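Local structure of alpha-11 giardin (Giardia intestinalis, 2II2) at residues 77-81 with 108-112; 81-85 with 115-120; 94-98 with 138-142; 144-148 with 179-183. The protein binds calcium and probably acidic phospholipid membranes as an annexin, and may help the parasite attach to the intestinal lining through its ventral-disk cytoskeleton. One frame throughout, in Å; residues are numbered along the deposited sequence.

Interaction 1 (77-81 with 108-112); sequences ISARV and ERLKL
I77 presses its side chain into the helical turn E108-L112, and its two arms share the work. I77 CG2, anti to the backbone N, rests 3.7 Å from K111 O. I77 CG1 swings beside that N (chi1 -65°) and carries I77 CD1 to within 4.1 Å of K111 CB. A beta-branched residue suits this place: a short stem with two arms fits between helix segments whose axes approach to 10.2 Å and are inclined at 66°. L112 arrives from the other helix, its CD1 lying 3.7 Å from V81 CG2 and also touching R80 CB, giving the charged residue's stem an apolar cover.

Past that point R80 stays extended from CG to NE and brings its guanidinium beside the carboxylate of E108. The planes stand 45° apart and E108 OE2 lies well out of the guanidinium plane, which makes its 3.6 Å approach to R80 NH2 a long salt bridge of charges alone. A water makes the directed link, accepting from R80 NH2 and donating to E108 OE1. Firmer polar partners fix both groups: N76 OD1 and I103 O for R80, T105 N for E108. K111 contributes its CB, while its NZ turns to D107.

The contact joins helices 76-89 and 106-120 of the all-helical annexin fold; L262 and F263 of helix 249-263 lie against R80, and A115, a turn onward, takes up the packing on I77.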
loop_
_atom_site.group_PDB
_atom_site.type_symbol
_atom_site.label_atom_id
_atom_site.label_comp_id
_atom_site.label_asym_id
_atom_site.label_seq_id
_atom_site.Cartn_x
_atom_site.Cartn_y
_atom_site.Cartn_z
ATOM N N ILE A 77 0.747 7.187 9.802
ATOM C CA ILE A 77 -0.220 6.384 10.535
ATOM C C ILE A 77 -1.637 6.944 10.338
ATOM O O ILE A 77 -2.580 6.186 10.165
ATOM C CB ILE A 77 0.177 6.210 12.025
ATOM C CG1 ILE A 77 1.482 5.402 12.164
ATOM C CG2 ILE A 77 -0.964 5.577 12.807
ATOM C CD1 ILE A 77 1.438 3.970 11.571
ATOM N N SER A 78 -1.779 8.270 10.356
ATOM C CA SER A 78 -3.061 8.904 10.094
ATOM C C SER A 78 -3.584 8.540 8.707
ATOM O O SER A 78 -4.758 8.208 8.539
ATOM C CB SER A 78 -2.931 10.425 10.223
ATOM O OG SER A 78 -4.079 11.085 9.773
ATOM N N ALA A 79 -2.687 8.552 7.732
ATOM C CA ALA A 79 -3.038 8.161 6.372
ATOM C C ALA A 79 -3.571 6.725 6.350
ATOM O O ALA A 79 -4.588 6.435 5.712
ATOM C CB ALA A 79 -1.828 8.300 5.454
ATOM N N ARG A 80 -2.884 5.818 7.037
ATOM C CA ARG A 80 -3.331 4.424 7.100
ATOM C C ARG A 80 -4.713 4.306 7.729
ATOM O O ARG A 80 -5.555 3.541 7.225
ATOM C CB ARG A 80 -2.336 3.586 7.890
ATOM C CG ARG A 80 -0.996 3.358 7.182
ATOM C CD ARG A 80 -0.159 2.403 7.986
ATOM N NE ARG A 80 1.249 2.493 7.599
ATOM C CZ ARG A 80 1.972 1.505 7.067
ATOM N NH1 ARG A 80 1.460 0.298 6.831
ATOM N NH2 ARG A 80 3.236 1.740 6.768
ATOM N N VAL A 81 -4.954 5.025 8.830
ATOM C CA VAL A 81 -6.282 4.991 9.445
ATOM C C VAL A 81 -7.346 5.447 8.436
ATOM O O VAL A 81 -8.397 4.798 8.276
ATOM C CB VAL A 81 -6.318 5.874 10.710
ATOM C CG1 VAL A 81 -7.758 6.077 11.204
ATOM C CG2 VAL A 81 -5.453 5.277 11.812
ATOM N N GLU A 108 4.450 -0.793 13.366
ATOM C CA GLU A 108 3.501 -0.033 12.559
ATOM C C GLU A 108 2.101 -0.561 12.799
ATOM O O GLU A 108 1.144 0.192 12.842
ATOM C CB GLU A 108 3.839 -0.095 11.072
ATOM C CG GLU A 108 5.035 0.783 10.708
ATOM C CD GLU A 108 5.586 0.537 9.306
ATOM O OE1 GLU A 108 5.422 -0.561 8.748
ATOM O OE2 GLU A 108 6.257 1.446 8.775
ATOM N N ARG A 109 1.992 -1.877 12.955
ATOM C CA ARG A 109 0.713 -2.500 13.257
ATOM C C ARG A 109 0.168 -2.015 14.603
ATOM O O ARG A 109 -1.006 -1.704 14.719
ATOM C CB ARG A 109 0.875 -4.025 13.254
ATOM C CG ARG A 109 -0.257 -4.824 13.861
ATOM C CD ARG A 109 -0.059 -6.315 13.695
ATOM N NE ARG A 109 0.945 -6.848 14.616
ATOM C CZ ARG A 109 1.278 -8.134 14.685
ATOM N NH1 ARG A 109 0.672 -9.032 13.890
ATOM N NH2 ARG A 109 2.207 -8.523 15.564
ATOM N N LEU A 110 1.020 -1.993 15.621
ATOM C CA LEU A 110 0.616 -1.503 16.933
ATOM C C LEU A 110 0.201 -0.023 16.907
ATOM O O LEU A 110 -0.841 0.356 17.458
ATOM C CB LEU A 110 1.746 -1.727 17.936
ATOM C CG LEU A 110 1.465 -1.194 19.341
ATOM C CD1 LEU A 110 0.286 -1.892 20.012
ATOM C CD2 LEU A 110 2.722 -1.259 20.163
ATOM N N LYS A 111 0.989 0.803 16.233
ATOM C CA LYS A 111 0.659 2.218 16.145
ATOM C C LYS A 111 -0.643 2.433 15.372
ATOM O O LYS A 111 -1.428 3.307 15.722
ATOM C CB LYS A 111 1.806 2.989 15.504
ATOM C CG LYS A 111 3.014 3.096 16.406
ATOM C CD LYS A 111 4.101 3.929 15.787
ATOM C CE LYS A 111 4.971 4.559 16.865
ATOM N NZ LYS A 111 5.505 3.535 17.804
ATOM N N LEU A 112 -0.875 1.660 14.311
ATOM C CA LEU A 112 -2.134 1.752 13.583
ATOM C C LEU A 112 -3.288 1.379 14.505
ATOM O O LEU A 112 -4.283 2.075 14.551
ATOM C CB LEU A 112 -2.135 0.841 12.346
ATOM C CG LEU A 112 -3.479 0.668 11.635
ATOM C CD1 LEU A 112 -3.954 1.998 11.020
ATOM C CD2 LEU A 112 -3.407 -0.403 10.560
HETATM O O HOH W 1 5.256 -0.088 5.938
#

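Interaction 2 (81-85 with 115-120)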
loop_
_atom_site.group_PDB
_atom_site.type_symbol
_atom_site.label_atom_id
_atom_site.label_comp_id
_atom_site.label_asym_id
_atom_site.label_seq_id
_atom_site.Cartn_x
_atom_site.Cartn_y
_atom_site.Cartn_z
ATOM N N VAL A 81 -4.954 5.025 8.830
ATOM C CA VAL A 81 -6.282 4.991 9.445
ATOM C C VAL A 81 -7.346 5.447 8.436
ATOM O O VAL A 81 -8.397 4.798 8.276
ATOM C CB VAL A 81 -6.318 5.874 10.710
ATOM C CG1 VAL A 81 -7.758 6.077 11.204
ATOM C CG2 VAL A 81 -5.453 5.277 11.812
ATOM N N ASN A 82 -7.068 6.542 7.739
ATOM C CA ASN A 82 -8.031 7.053 6.756
ATOM C C ASN A 82 -8.305 6.048 5.640
ATOM O O ASN A 82 -9.446 5.855 5.230
ATOM C CB ASN A 82 -7.605 8.425 6.223
ATOM C CG ASN A 82 -7.568 9.462 7.325
ATOM O OD1 ASN A 82 -8.186 9.283 8.375
ATOM N ND2 ASN A 82 -6.822 10.518 7.111
ATOM N N VAL A 83 -7.267 5.382 5.170
ATOM C CA VAL A 83 -7.406 4.385 4.114
ATOM C C VAL A 83 -8.288 3.225 4.597
ATOM O O VAL A 83 -9.161 2.767 3.857
ATOM C CB VAL A 83 -6.013 3.870 3.671
ATOM C CG1 VAL A 83 -6.151 2.609 2.808
ATOM C CG2 VAL A 83 -5.254 4.964 2.910
ATOM N N ILE A 84 -8.062 2.710 5.813
ATOM C CA ILE A 84 -8.901 1.603 6.323
ATOM C C ILE A 84 -10.350 2.026 6.425
ATOM O O ILE A 84 -11.248 1.301 5.995
ATOM C CB ILE A 84 -8.448 1.077 7.712
ATOM C CG1 ILE A 84 -7.060 0.453 7.612
ATOM C CG2 ILE A 84 -9.453 0.054 8.280
ATOM C CD1 ILE A 84 -6.992 -0.767 6.730
ATOM N N LYS A 85 -10.595 3.195 7.011
ATOM C CA LYS A 85 -11.987 3.650 7.128
ATOM C C LYS A 85 -12.686 3.753 5.761
ATOM O O LYS A 85 -13.818 3.297 5.613
ATOM C CB LYS A 85 -12.078 4.958 7.918
ATOM C CG LYS A 85 -11.893 4.783 9.432
ATOM C CD LYS A 85 -12.885 3.781 10.042
ATOM C CE LYS A 85 -14.280 4.381 10.182
ATOM N NZ LYS A 85 -15.165 3.530 11.037
ATOM N N ALA A 115 -3.942 4.256 16.924
ATOM C CA ALA A 115 -4.505 5.417 16.254
ATOM C C ALA A 115 -5.923 5.170 15.796
ATOM O O ALA A 115 -6.765 6.086 15.832
ATOM C CB ALA A 115 -3.656 5.826 15.075
ATOM N N TYR A 116 -6.181 3.953 15.318
ATOM C CA TYR A 116 -7.500 3.602 14.847
ATOM C C TYR A 116 -8.516 3.624 15.995
ATOM O O TYR A 116 -9.630 4.120 15.820
ATOM C CB TYR A 116 -7.464 2.244 14.156
ATOM C CG TYR A 116 -8.764 1.831 13.544
ATOM C CD1 TYR A 116 -9.041 2.087 12.191
ATOM C CD2 TYR A 116 -9.719 1.166 14.309
ATOM C CE1 TYR A 116 -10.252 1.698 11.626
ATOM C CE2 TYR A 116 -10.921 0.780 13.757
ATOM C CZ TYR A 116 -11.185 1.030 12.417
ATOM O OH TYR A 116 -12.365 0.623 11.840
ATOM N N LYS A 117 -8.126 3.063 17.138
ATOM C CA LYS A 117 -8.965 3.077 18.346
ATOM C C LYS A 117 -9.205 4.511 18.830
ATOM O O LYS A 117 -10.321 4.857 19.183
ATOM C CB LYS A 117 -8.312 2.231 19.455
ATOM C CG LYS A 117 -9.015 2.235 20.825
ATOM C CD LYS A 117 -10.468 1.837 20.760
ATOM C CE LYS A 117 -11.029 1.613 22.173
ATOM N NZ LYS A 117 -10.753 0.254 22.717
ATOM N N GLU A 118 -8.161 5.335 18.829
ATOM C CA GLU A 118 -8.304 6.732 19.262
ATOM C C GLU A 118 -9.248 7.484 18.321
ATOM O O GLU A 118 -10.066 8.288 18.769
ATOM C CB GLU A 118 -6.938 7.420 19.346
ATOM C CG GLU A 118 -6.971 8.901 19.751
ATOM C CD GLU A 118 -7.463 9.137 21.177
ATOM O OE1 GLU A 118 -7.244 8.266 22.053
ATOM O OE2 GLU A 118 -8.065 10.212 21.425
ATOM N N LYS A 119 -9.159 7.210 17.018
ATOM C CA LYS A 119 -9.949 7.954 16.038
ATOM C C LYS A 119 -11.417 7.519 16.003
ATOM O O LYS A 119 -12.332 8.353 15.950
ATOM C CB LYS A 119 -9.338 7.824 14.637
ATOM C CG LYS A 119 -10.187 8.459 13.538
ATOM C CD LYS A 119 -9.339 9.196 12.513
ATOM C CE LYS A 119 -10.191 10.044 11.569
ATOM N NZ LYS A 119 -11.065 11.036 12.276
ATOM N N THR A 120 -11.633 6.213 16.007
ATOM C CA THR A 120 -12.950 5.638 15.762
ATOM C C THR A 120 -13.683 5.228 17.027
ATOM O O THR A 120 -14.895 5.033 16.991
ATOM C CB THR A 120 -12.885 4.370 14.855
ATOM O OG1 THR A 120 -12.355 3.270 15.605
ATOM C CG2 THR A 120 -12.043 4.625 13.611
#
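K85 crosses Y116 at about a right angle, and its aliphatic chain does the touching. CB serves as the pivot, setting CG beside the backbone N (chi1 -75°). K85 CG then lies 4.1 Å from Y116 CE1. Two further bends, at chi2 and chi3, fold the chain so that K85 CD sits 3.7 Å from Y116 OH and also near T120 CG2. K85 CE stays 4.1 Å from T120 CG2. K85 NZ ends 4.1 Å from Y116 OH, too far to bond; that hydroxyl pairs with D127. Lysine suits this margin because its methylenes can pack beside the phenol while its charged end reaches the surface.

T120 fills one face of the Y116 ring, T120 CG2 standing 3.8 Å above its centre. T120 OG1 bonds to Y116 O at 2.9 Å, from the face opposite that used by T120 N, and also pairs with N122 N. I84 CG2 meets Y116 CE1, while V81 spreads its methyls between A115 CB and K119 CD.

In the all-helical annexin fold, helix 106-120 ends here against helix 76-89; I84 reaches on to helix 94-102, and both I84 and Y116 meet L124 of helix 124-131. The side chain of calcium-site residue E66 lies about 10 Å from that of N82.

Interaction 3 (94-98 with 138-142); sequences FRAIH and ASYLC
The ring of F94 receives A138 CB over one face, with the methyl carbon 4.0 Å from the ring centroid and displaced toward the rim, a CH-pi contact. At the edge of the same ring stands C142 SG, 3.6 Å from F94 CD2, a sulfur-aromatic approach near the ring plane. The imidazole of H98 is flanked on opposite faces: F94 O, one helical turn back, lies 3.0 Å above its plane, and L141 CD1 sits off-centre on the other side. Its edge is turned to A138, where H98 NE2 gives an almost straight hydrogen bond (174°) of 3.0 Å to A138 O, the acceptor lying in the ring plane. NE2 therefore carries a hydrogen. With CG beside the backbone N (chi1 -73°), the imidazole reaches the other helix; histidine suits the place as a flat group that packs its faces against neighbours and donates at its edge.

The two helices run nearly alongside each other, their short segments 10.2 Å apart and inclined at 28°, in the helix-only architecture of the annexin family. A138 is small enough to admit both rings, its CB also lying 3.7 Å from H98 CE1. The carbonyl of A138 accepts twice, from H98 NE2 and, more distantly, from C142 N in its own helix. C142 SG is small enough to touch I97 CG2 at 3.6 Å and the edge of F94. I132, from a loop, touches both F94 and C142, and N218 OD1 accepts from A138 N near the start of helix 137-147.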
loop_
_atom_site.group_PDB
_atom_site.type_symbol
_atom_site.label_atom_id
_atom_site.label_comp_id
_atom_site.label_asym_id
_atom_site.label_seq_id
_atom_site.Cartn_x
_atom_site.Cartn_y
_atom_site.Cartn_z
ATOM N N PHE A 94 -10.594 -4.856 -0.257
ATOM C CA PHE A 94 -9.492 -5.619 0.280
ATOM C C PHE A 94 -8.144 -5.126 -0.226
ATOM O O PHE A 94 -7.137 -5.270 0.483
ATOM C CB PHE A 94 -9.643 -7.112 -0.021
ATOM C CG PHE A 94 -10.652 -7.792 0.846
ATOM C CD1 PHE A 94 -11.774 -8.362 0.280
ATOM C CD2 PHE A 94 -10.490 -7.865 2.225
ATOM C CE1 PHE A 94 -12.729 -9.027 1.074
ATOM C CE2 PHE A 94 -11.445 -8.520 3.030
ATOM C CZ PHE A 94 -12.556 -9.098 2.447
ATOM N N ARG A 95 -8.086 -4.595 -1.445
ATOM C CA ARG A 95 -6.780 -4.141 -1.935
ATOM C C ARG A 95 -6.205 -3.086 -0.971
ATOM O O ARG A 95 -5.030 -3.127 -0.621
ATOM C CB ARG A 95 -6.871 -3.565 -3.340
ATOM C CG ARG A 95 -7.209 -4.575 -4.403
ATOM C CD ARG A 95 -7.093 -3.939 -5.776
ATOM N NE ARG A 95 -7.227 -4.922 -6.841
ATOM C CZ ARG A 95 -8.384 -5.420 -7.276
ATOM N NH1 ARG A 95 -9.540 -5.005 -6.765
ATOM N NH2 ARG A 95 -8.400 -6.330 -8.249
ATOM N N ALA A 96 -7.067 -2.153 -0.561
ATOM C CA ALA A 96 -6.645 -1.053 0.303
ATOM C C ALA A 96 -6.337 -1.548 1.724
ATOM O O ALA A 96 -5.350 -1.133 2.349
ATOM C CB ALA A 96 -7.694 0.043 0.346
ATOM N N ILE A 97 -7.187 -2.434 2.263
ATOM C CA ILE A 97 -6.912 -2.973 3.603
ATOM C C ILE A 97 -5.589 -3.741 3.605
ATOM O O ILE A 97 -4.764 -3.581 4.509
ATOM C CB ILE A 97 -8.073 -3.888 4.100
ATOM C CG1 ILE A 97 -9.408 -3.118 4.114
ATOM C CG2 ILE A 97 -7.734 -4.415 5.480
ATOM C CD1 ILE A 97 -10.640 -4.023 4.195
ATOM N N HIS A 98 -5.386 -4.562 2.587
ATOM C CA HIS A 98 -4.169 -5.334 2.471
ATOM C C HIS A 98 -2.937 -4.452 2.418
ATOM O O HIS A 98 -1.927 -4.716 3.079
ATOM C CB HIS A 98 -4.211 -6.218 1.224
ATOM C CG HIS A 98 -5.134 -7.378 1.346
ATOM N ND1 HIS A 98 -5.522 -8.109 0.250
ATOM C CD2 HIS A 98 -5.761 -7.922 2.415
ATOM C CE1 HIS A 98 -6.353 -9.058 0.641
ATOM N NE2 HIS A 98 -6.493 -8.984 1.956
ATOM N N ALA A 138 -8.395 -13.525 1.103
ATOM C CA ALA A 138 -8.361 -12.083 1.368
ATOM C C ALA A 138 -8.803 -11.738 2.784
ATOM O O ALA A 138 -8.175 -10.921 3.457
ATOM C CB ALA A 138 -9.210 -11.333 0.370
ATOM N N SER A 139 -9.873 -12.390 3.229
ATOM C CA SER A 139 -10.362 -12.164 4.590
ATOM C C SER A 139 -9.417 -12.671 5.671
ATOM O O SER A 139 -9.163 -11.963 6.661
ATOM C CB SER A 139 -11.759 -12.730 4.773
ATOM O OG SER A 139 -11.806 -14.144 4.623
ATOM N N TYR A 140 -8.890 -13.880 5.485
ATOM C CA TYR A 140 -7.910 -14.398 6.410
ATOM C C TYR A 140 -6.677 -13.514 6.487
ATOM O O TYR A 140 -6.113 -13.336 7.562
ATOM C CB TYR A 140 -7.500 -15.849 6.104
ATOM C CG TYR A 140 -8.504 -16.824 6.630
ATOM C CD1 TYR A 140 -9.474 -17.372 5.800
ATOM C CD2 TYR A 140 -8.507 -17.176 7.969
ATOM C CE1 TYR A 140 -10.435 -18.254 6.290
ATOM C CE2 TYR A 140 -9.472 -18.067 8.478
ATOM C CZ TYR A 140 -10.422 -18.595 7.621
ATOM O OH TYR A 140 -11.373 -19.458 8.120
ATOM N N LEU A 141 -6.224 -12.946 5.368
ATOM C CA LEU A 141 -5.057 -12.054 5.398
ATOM C C LEU A 141 -5.323 -10.882 6.324
ATOM O O LEU A 141 -4.434 -10.487 7.081
ATOM C CB LEU A 141 -4.739 -11.557 3.998
ATOM C CG LEU A 141 -4.002 -12.558 3.108
ATOM C CD1 LEU A 141 -4.188 -12.208 1.630
ATOM C CD2 LEU A 141 -2.518 -12.587 3.496
ATOM N N CYS A 142 -6.537 -10.323 6.251
ATOM C CA CYS A 142 -6.849 -9.155 7.083
ATOM C C CYS A 142 -6.724 -9.492 8.567
ATOM O O CYS A 142 -6.037 -8.800 9.344
ATOM C CB CYS A 142 -8.236 -8.601 6.807
ATOM S SG CYS A 142 -8.411 -7.909 5.142
#

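Interaction 4 (144-148 with 179-183); sequences LAIRE and VRLII
E148 and R180 meet in a salt bridge, OE2 lying 3.0 Å from NH1. The hydrogen bond within it is weak and bent (137°): OE2 stands at the edge of the guanidinium in its plane, but the carboxylate plane is turned 85° against it. Glutamate gets there by a bend at chi2, and R180 by one at chi3 (-55°), which folds its end back toward the loop. L144 provides the apolar floor. Its CD1 lies 4.0 Å above one face of the R180 guanidinium, displaced toward its rim, and also touches V179 CG1 at 3.8 Å, while CD2 lies over a face of the R147 guanidinium, so a leucine fork serves both arginines.

In this helical annexin fold the contact sits where helix 137-147 ends beside helix 175-184, E148 being the first residue to leave the helix. I183 meets that end through CG2, which is 3.6 Å from L144 O; its beta-branch suits a position against backbone, with CD1 reaching toward A145. One water donates to both E148 O and I183 O, linking the two segments through their carbonyls.

Further out, E176 OE2 pairs with R180 NH2 as its stronger partner. R147 NH2 comes to 4.4 Å from R180 NH2, a like-charge approach that the nearby glutamates probably ease. R109 NH1 donates hydrogen bonds to A145 O and E148 O, and A225 of helix 216-230 touches I183.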
loop_
_atom_site.group_PDB
_atom_site.type_symbol
_atom_site.label_atom_id
_atom_site.label_comp_id
_atom_site.label_asym_id
_atom_site.label_seq_id
_atom_site.Cartn_x
_atom_site.Cartn_y
_atom_site.Cartn_z
ATOM N N LEU A 144 -5.456 -12.315 10.161
ATOM C CA LEU A 144 -4.214 -12.903 10.663
ATOM C C LEU A 144 -3.059 -11.906 10.650
ATOM O O LEU A 144 -2.192 -11.953 11.520
ATOM C CB LEU A 144 -3.838 -14.214 9.957
ATOM C CG LEU A 144 -4.855 -15.349 10.121
ATOM C CD1 LEU A 144 -4.347 -16.619 9.433
ATOM C CD2 LEU A 144 -5.235 -15.618 11.571
ATOM N N ALA A 145 -3.065 -10.971 9.702
ATOM C CA ALA A 145 -2.034 -9.939 9.673
ATOM C C ALA A 145 -1.960 -9.174 10.989
ATOM O O ALA A 145 -0.876 -8.814 11.450
ATOM C CB ALA A 145 -2.280 -8.947 8.524
ATOM N N ILE A 146 -3.111 -8.893 11.581
ATOM C CA ILE A 146 -3.114 -8.117 12.803
ATOM C C ILE A 146 -3.060 -8.973 14.079
ATOM O O ILE A 146 -2.689 -8.473 15.128
ATOM C CB ILE A 146 -4.204 -7.005 12.805
ATOM C CG1 ILE A 146 -5.609 -7.600 12.837
ATOM C CG2 ILE A 146 -3.985 -5.990 11.616
ATOM C CD1 ILE A 146 -6.704 -6.536 13.142
ATOM N N ARG A 147 -3.384 -10.265 13.983
ATOM C CA ARG A 147 -3.401 -11.160 15.146
ATOM C C ARG A 147 -2.101 -11.906 15.376
ATOM O O ARG A 147 -1.752 -12.163 16.525
ATOM C CB ARG A 147 -4.523 -12.180 14.998
ATOM C CG ARG A 147 -5.912 -11.647 15.295
ATOM C CD ARG A 147 -7.001 -12.611 14.855
ATOM N NE ARG A 147 -6.686 -14.026 15.074
ATOM C CZ ARG A 147 -7.273 -15.039 14.432
ATOM N NH1 ARG A 147 -8.222 -14.815 13.514
ATOM N NH2 ARG A 147 -6.910 -16.289 14.695
ATOM N N GLU A 148 -1.413 -12.290 14.300
ATOM C CA GLU A 148 -0.353 -13.286 14.412
ATOM C C GLU A 148 1.034 -12.698 14.291
ATOM O O GLU A 148 1.268 -11.771 13.507
ATOM C CB GLU A 148 -0.528 -14.347 13.325
ATOM C CG GLU A 148 -1.794 -15.178 13.460
ATOM C CD GLU A 148 -1.677 -16.212 14.556
ATOM O OE1 GLU A 148 -0.537 -16.490 14.984
ATOM O OE2 GLU A 148 -2.719 -16.754 14.974
ATOM N N VAL A 179 -2.417 -18.756 4.290
ATOM C CA VAL A 179 -2.241 -17.441 4.852
ATOM C C VAL A 179 -1.431 -17.546 6.146
ATOM O O VAL A 179 -0.482 -16.772 6.365
ATOM C CB VAL A 179 -3.601 -16.758 5.104
ATOM C CG1 VAL A 179 -3.390 -15.475 5.891
ATOM C CG2 VAL A 179 -4.264 -16.455 3.789
ATOM N N ARG A 180 -1.784 -18.481 7.030
ATOM C CA ARG A 180 -1.077 -18.609 8.293
ATOM C C ARG A 180 0.391 -18.877 8.050
ATOM O O ARG A 180 1.245 -18.258 8.705
ATOM C CB ARG A 180 -1.690 -19.721 9.119
ATOM C CG ARG A 180 -1.069 -19.912 10.454
ATOM C CD ARG A 180 -1.879 -20.932 11.238
ATOM N NE ARG A 180 -3.295 -20.565 11.340
ATOM C CZ ARG A 180 -3.789 -19.712 12.237
ATOM N NH1 ARG A 180 -3.001 -19.099 13.116
ATOM N NH2 ARG A 180 -5.084 -19.454 12.248
ATOM N N LEU A 181 0.682 -19.801 7.119
ATOM C CA LEU A 181 2.093 -20.105 6.824
ATOM C C LEU A 181 2.876 -18.860 6.439
ATOM O O LEU A 181 3.942 -18.568 7.019
ATOM C CB LEU A 181 2.190 -21.182 5.759
ATOM C CG LEU A 181 3.567 -21.785 5.441
ATOM C CD1 LEU A 181 3.370 -23.127 4.779
ATOM C CD2 LEU A 181 4.408 -20.883 4.537
ATOM N N ILE A 182 2.319 -18.110 5.493
ATOM C CA ILE A 182 3.033 -16.935 4.997
ATOM C C ILE A 182 3.156 -15.849 6.073
ATOM O O ILE A 182 4.244 -15.330 6.328
ATOM C CB ILE A 182 2.338 -16.378 3.753
ATOM C CG1 ILE A 182 2.417 -17.372 2.593
ATOM C CG2 ILE A 182 2.980 -15.083 3.315
ATOM C CD1 ILE A 182 1.523 -17.038 1.422
ATOM N N ILE A 183 2.029 -15.525 6.712
ATOM C CA ILE A 183 1.999 -14.432 7.684
ATOM C C ILE A 183 2.853 -14.663 8.933
ATOM O O ILE A 183 3.341 -13.689 9.531
ATOM C CB ILE A 183 0.523 -14.086 8.115
ATOM C CG1 ILE A 183 -0.282 -13.494 6.963
ATOM C CG2 ILE A 183 0.479 -13.267 9.427
ATOM C CD1 ILE A 183 0.107 -12.107 6.609
HETATM O O HOH W 2 2.860 -11.444 11.246
#

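How the interactions relate
Interactions 1 and 2 are successive contacts of one helix pair, 76-89 with 106-120; they share V81, and their centres lie 8 Å apart. The centre of interaction 3 lies about 16 Å from that of interaction 2, which it meets through I84 on I97, and its segments alternate along the chain with those of interactions 1 and 2. Interaction 4 opens only after interaction 3 closes and uses the same helix 137-147, their centres about 11 Å apart, V179 and I183 packing on L141. R109 of 108-112 ties interaction 1 to interaction 4. The contacts join helices that are not neighbours in sequence, and together tie parts of the chain from 76 to 184 into one helical body.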